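PDB 2CUK: glycerate dehydrogenase/glyoxylate reductase from Thermus thermophilus, which probably reduces glyoxylate and hydroxypyruvate with a nicotinamide cofactor, as a member of the D-isomer specific 2-hydroxyacid dehydrogenase family. Local coordinates for residues A108-V113 / F166-V171; L145-V150 / Q157-R162. All coordinates share one frame; numbering follows the deposited sequence.

Contact 1 (A108-V113 / F166-V171)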
# COMPACT_ATOMS: atom_id res chain seq x y z
N ALA A 108 -1.51 3.23 2.65
CA ALA A 108 -1.47 1.81 2.31
C ALA A 108 -2.89 1.26 2.16
O ALA A 108 -3.16 0.45 1.28
CB ALA A 108 -0.72 1.04 3.39
N LEU A 109 -3.80 1.72 3.03
CA LEU A 109 -5.19 1.28 2.99
C LEU A 109 -5.92 1.85 1.78
O LEU A 109 -6.74 1.17 1.16
CB LEU A 109 -5.91 1.69 4.29
CG LEU A 109 -5.57 0.89 5.55
CD1 LEU A 109 -6.26 1.51 6.77
CD2 LEU A 109 -6.01 -0.56 5.37
N LEU A 110 -5.63 3.10 1.44
CA LEU A 110 -6.25 3.72 0.28
C LEU A 110 -5.89 2.90 -0.96
O LEU A 110 -6.76 2.54 -1.76
CB LEU A 110 -5.77 5.17 0.11
CG LEU A 110 -6.10 5.85 -1.23
CD1 LEU A 110 -7.58 5.73 -1.54
CD2 LEU A 110 -5.69 7.31 -1.16
N LEU A 111 -4.61 2.60 -1.11
CA LEU A 111 -4.13 1.82 -2.25
C LEU A 111 -4.63 0.39 -2.18
O LEU A 111 -4.94 -0.21 -3.21
CB LEU A 111 -2.60 1.84 -2.29
CG LEU A 111 -1.97 3.19 -2.67
CD1 LEU A 111 -0.47 3.17 -2.37
CD2 LEU A 111 -2.22 3.46 -4.14
N ALA A 112 -4.70 -0.17 -0.98
CA ALA A 112 -5.18 -1.54 -0.81
C ALA A 112 -6.60 -1.68 -1.34
O ALA A 112 -6.93 -2.65 -2.01
CB ALA A 112 -5.13 -1.93 0.66
N VAL A 113 -7.45 -0.70 -1.02
CA VAL A 113 -8.84 -0.70 -1.45
C VAL A 113 -8.99 -0.28 -2.91
O VAL A 113 -9.60 -0.99 -3.71
CB VAL A 113 -9.69 0.27 -0.58
CG1 VAL A 113 -11.11 0.39 -1.13
CG2 VAL A 113 -9.73 -0.22 0.85
N PHE A 166 0.55 11.27 -5.71
CA PHE A 166 -0.13 10.28 -6.54
C PHE A 166 -1.06 10.98 -7.54
O PHE A 166 -1.87 10.35 -8.22
CB PHE A 166 -0.96 9.32 -5.67
CG PHE A 166 -0.12 8.34 -4.90
CD1 PHE A 166 0.08 7.05 -5.39
CD2 PHE A 166 0.44 8.68 -3.68
CE1 PHE A 166 0.84 6.12 -4.67
CE2 PHE A 166 1.20 7.77 -2.95
CZ PHE A 166 1.40 6.48 -3.45
N GLY A 167 -0.94 12.31 -7.62
CA GLY A 167 -1.76 13.07 -8.54
C GLY A 167 -3.17 13.36 -8.06
O GLY A 167 -4.04 13.70 -8.86
N MET A 168 -3.40 13.23 -6.76
CA MET A 168 -4.73 13.49 -6.20
C MET A 168 -4.90 14.95 -5.84
O MET A 168 -3.93 15.66 -5.58
CB MET A 168 -4.97 12.65 -4.94
CG MET A 168 -5.04 11.15 -5.17
SD MET A 168 -5.70 10.30 -3.73
CE MET A 168 -7.46 10.57 -3.96
N ARG A 169 -6.15 15.40 -5.83
CA ARG A 169 -6.42 16.74 -5.42
C ARG A 169 -6.86 16.67 -3.99
O ARG A 169 -7.42 15.68 -3.53
CB ARG A 169 -7.56 17.29 -6.29
CG ARG A 169 -7.05 17.95 -7.56
CD ARG A 169 -7.90 17.60 -8.78
NE ARG A 169 -8.95 18.60 -8.99
CZ ARG A 169 -9.09 19.10 -10.24
NH1 ARG A 169 -8.30 18.68 -11.21
NH2 ARG A 169 -10.05 19.99 -10.49
N VAL A 170 -6.54 17.70 -3.21
CA VAL A 170 -6.84 17.66 -1.79
C VAL A 170 -7.74 18.79 -1.28
O VAL A 170 -7.56 19.95 -1.65
CB VAL A 170 -5.54 17.67 -0.95
CG1 VAL A 170 -5.88 17.71 0.54
CG2 VAL A 170 -4.70 16.45 -1.28
N VAL A 171 -8.70 18.42 -0.45
CA VAL A 171 -9.62 19.38 0.16
C VAL A 171 -9.77 18.91 1.60
O VAL A 171 -9.41 17.78 1.93
CB VAL A 171 -11.01 19.38 -0.53
CG1 VAL A 171 -10.86 19.73 -2.00
CG2 VAL A 171 -11.69 18.03 -0.36
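The phenyl ring of F166 is the one flat group in this contact, and L111 meets it obliquely at the far end of the ring. L111 CD1 bridges two ring carbons, lying 4.0 Å from F166 CZ and no farther from CE1; the other methyl, L111 CD2, is 4.1 Å from F166 CE1. The two side chains come from opposite directions and close a wide gap, for even the nearest backbone approach, L111 CA to F166 CA, is 10.3 Å. In F166 the ring carbon CG stands anti to the carbonyl carbon (chi1 -73°), which lets the CZ and CE1 end of the ring meet L111. The neighbouring residue on the helix, L110, supplies the second touch, its CD2 lying 3.9 Å from M168 SD. These two slide past each other in opposite directions, and M168 bends at its last torsion (chi3 81°), so the thioether sulfur rather than the terminal methyl faces the leucine.

Between F166 and M168 sits G167, which, with a positive phi of 81°, is the C-prime residue of the Schellman motif that ends helix 154-165. That reversal leads the chain into strand 169-173, and residues on both sides of it reach the same helix. L110 also packs on L226 of strand 224-227, while M168 rests on L147. At the dimer interface, L111 touches A108 of the second subunit, and F166 packs on D104 of that subunit.

No hydrogen bond crosses between the two segments, and the summed buried surface is modest, 133 Å². What joins them is therefore methyl, sulfur and aromatic carbon in van der Waals contact, which depends on fit and exclusion of water and carries little directional preference.

Contact 2 (L145-V150 / Q157-R162)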
# COMPACT_ATOMS: atom_id res chain seq x y z
N LEU A 145 -8.38 12.37 -8.88
CA LEU A 145 -9.43 12.18 -7.88
C LEU A 145 -9.21 13.10 -6.69
O LEU A 145 -8.09 13.55 -6.42
CB LEU A 145 -9.47 10.72 -7.39
CG LEU A 145 -10.18 9.71 -8.29
CD1 LEU A 145 -9.51 9.65 -9.65
CD2 LEU A 145 -10.16 8.35 -7.62
N THR A 146 -10.30 13.39 -5.98
CA THR A 146 -10.23 14.27 -4.83
C THR A 146 -10.26 13.56 -3.48
O THR A 146 -11.17 12.78 -3.18
CB THR A 146 -11.39 15.29 -4.85
OG1 THR A 146 -11.23 16.16 -5.99
CG2 THR A 146 -11.40 16.13 -3.58
N LEU A 147 -9.24 13.84 -2.67
CA LEU A 147 -9.16 13.27 -1.34
C LEU A 147 -9.67 14.33 -0.38
O LEU A 147 -9.19 15.46 -0.37
CB LEU A 147 -7.71 12.93 -0.98
CG LEU A 147 -7.47 12.54 0.48
CD1 LEU A 147 -8.18 11.24 0.80
CD2 LEU A 147 -5.96 12.41 0.73
N GLY A 148 -10.68 13.96 0.41
CA GLY A 148 -11.24 14.88 1.38
C GLY A 148 -10.87 14.41 2.77
O GLY A 148 -11.23 13.31 3.17
N LEU A 149 -10.14 15.25 3.49
CA LEU A 149 -9.71 14.92 4.84
C LEU A 149 -10.61 15.60 5.86
O LEU A 149 -10.89 16.79 5.75
CB LEU A 149 -8.27 15.38 5.04
CG LEU A 149 -7.27 14.82 4.03
CD1 LEU A 149 -6.01 15.67 4.01
CD2 LEU A 149 -6.95 13.38 4.38
N VAL A 150 -11.08 14.83 6.85
CA VAL A 150 -11.92 15.37 7.91
C VAL A 150 -11.00 15.46 9.12
O VAL A 150 -10.77 14.46 9.81
CB VAL A 150 -13.11 14.44 8.24
CG1 VAL A 150 -13.93 15.03 9.38
CG2 VAL A 150 -13.97 14.26 7.01
N GLN A 157 -2.22 16.30 7.53
CA GLN A 157 -1.33 17.05 6.66
C GLN A 157 -0.30 16.12 6.01
O GLN A 157 0.08 16.32 4.86
CB GLN A 157 -0.64 18.16 7.44
CG GLN A 157 -1.59 19.27 7.88
CD GLN A 157 -0.91 20.34 8.71
OE1 GLN A 157 0.08 20.94 8.28
NE2 GLN A 157 -1.45 20.59 9.90
N ALA A 158 0.16 15.13 6.77
CA ALA A 158 1.13 14.17 6.24
C ALA A 158 0.45 13.33 5.16
O ALA A 158 1.06 12.99 4.16
CB ALA A 158 1.64 13.28 7.35
N VAL A 159 -0.82 13.01 5.37
CA VAL A 159 -1.55 12.22 4.39
C VAL A 159 -1.73 13.02 3.10
O VAL A 159 -1.51 12.50 1.99
CB VAL A 159 -2.93 11.77 4.93
CG1 VAL A 159 -3.76 11.14 3.82
CG2 VAL A 159 -2.74 10.76 6.08
N ALA A 160 -2.09 14.29 3.24
CA ALA A 160 -2.29 15.16 2.09
C ALA A 160 -1.03 15.27 1.24
O ALA A 160 -1.10 15.27 0.02
CB ALA A 160 -2.72 16.55 2.56
N LYS A 161 0.13 15.37 1.90
CA LYS A 161 1.39 15.47 1.17
C LYS A 161 1.61 14.24 0.30
O LYS A 161 2.01 14.35 -0.86
CB LYS A 161 2.56 15.65 2.14
CG LYS A 161 2.71 17.06 2.72
CD LYS A 161 3.55 17.97 1.82
CE LYS A 161 2.85 18.29 0.50
NZ LYS A 161 3.74 19.03 -0.46
N ARG A 162 1.36 13.07 0.88
CA ARG A 162 1.54 11.83 0.14
C ARG A 162 0.56 11.77 -1.03
O ARG A 162 0.92 11.44 -2.15
CB ARG A 162 1.33 10.64 1.07
CG ARG A 162 2.47 10.42 2.04
CD ARG A 162 1.98 9.69 3.29
NE ARG A 162 3.08 9.31 4.17
CZ ARG A 162 3.80 10.15 4.90
NH1 ARG A 162 3.54 11.46 4.88
NH2 ARG A 162 4.79 9.69 5.65
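L149 and L147 reach V159 by different torsions: L149 carries CG anti to its carbonyl carbon (chi1 -56°), whereas in L147 CG lies opposite the backbone nitrogen (chi1 170°). Both leucines offer CD2 to a single methyl, V159 CG1, which stands 3.9 Å from L149 CD2 and 4.0 Å from L147 CD2. The L147 and V159 side chains cross at about a right angle. The other branch of L149 is used too, since its CD1 comes within 3.7 Å of A160 CB, and the forked end of this leucine thus touches two successive residues of the helix.

Strand 146-150 and helix 154-165 are the first two elements of a beta-alpha-beta unit completed by strand 169-173. Their short segments run almost exactly antiparallel, at 175°, with axes 9.7 Å apart, as expected of a helix laid back over the strand it follows. The turn and the first residues of the helix carry a GxGxxG pattern of the Rossmann type (G151, G153, G156), consistent with dinucleotide binding, and V159 touches residues of that pattern. A160 also packs on V170 of the returning strand, and V159 also meets L107 of helix 99-114.

Farther along the helix, R162 folds its guanidinium back: NH1 donates to A158 O at 3.0 Å, from above the carbonyl plane. The same oxygen accepts the helical bond from R162 N, 3.3 Å away, so the two donors grip A158 O from opposite faces of its plane. NE and NH2 of this buried R162 form salt bridges with D104 and E100 of helix 99-114, carboxylates that would be expected to favour its positive charge.

In the fold
From the N terminus, the chain first lays down the five-stranded parallel sheet, then enters helix 99-114, where contact 1 begins. It runs on through helix 117-125 into strand 146-150, turns, and returns as helix 154-165; contact 2 closes this short loop of six residues. Only after that does the chain reach 166-171 and close contact 1, whose 52-residue loop encloses contact 2 entirely. The contact centres lie about 7 Å apart. Strands 146-150 and 169-173 are parallel neighbours in the six-stranded sheet, R169 probably hydrogen-bonding through N to L145 and through O to L147. Between them the contacts join helices 99-114 and 154-165 to one edge of that sheet, and both reach the second subunit.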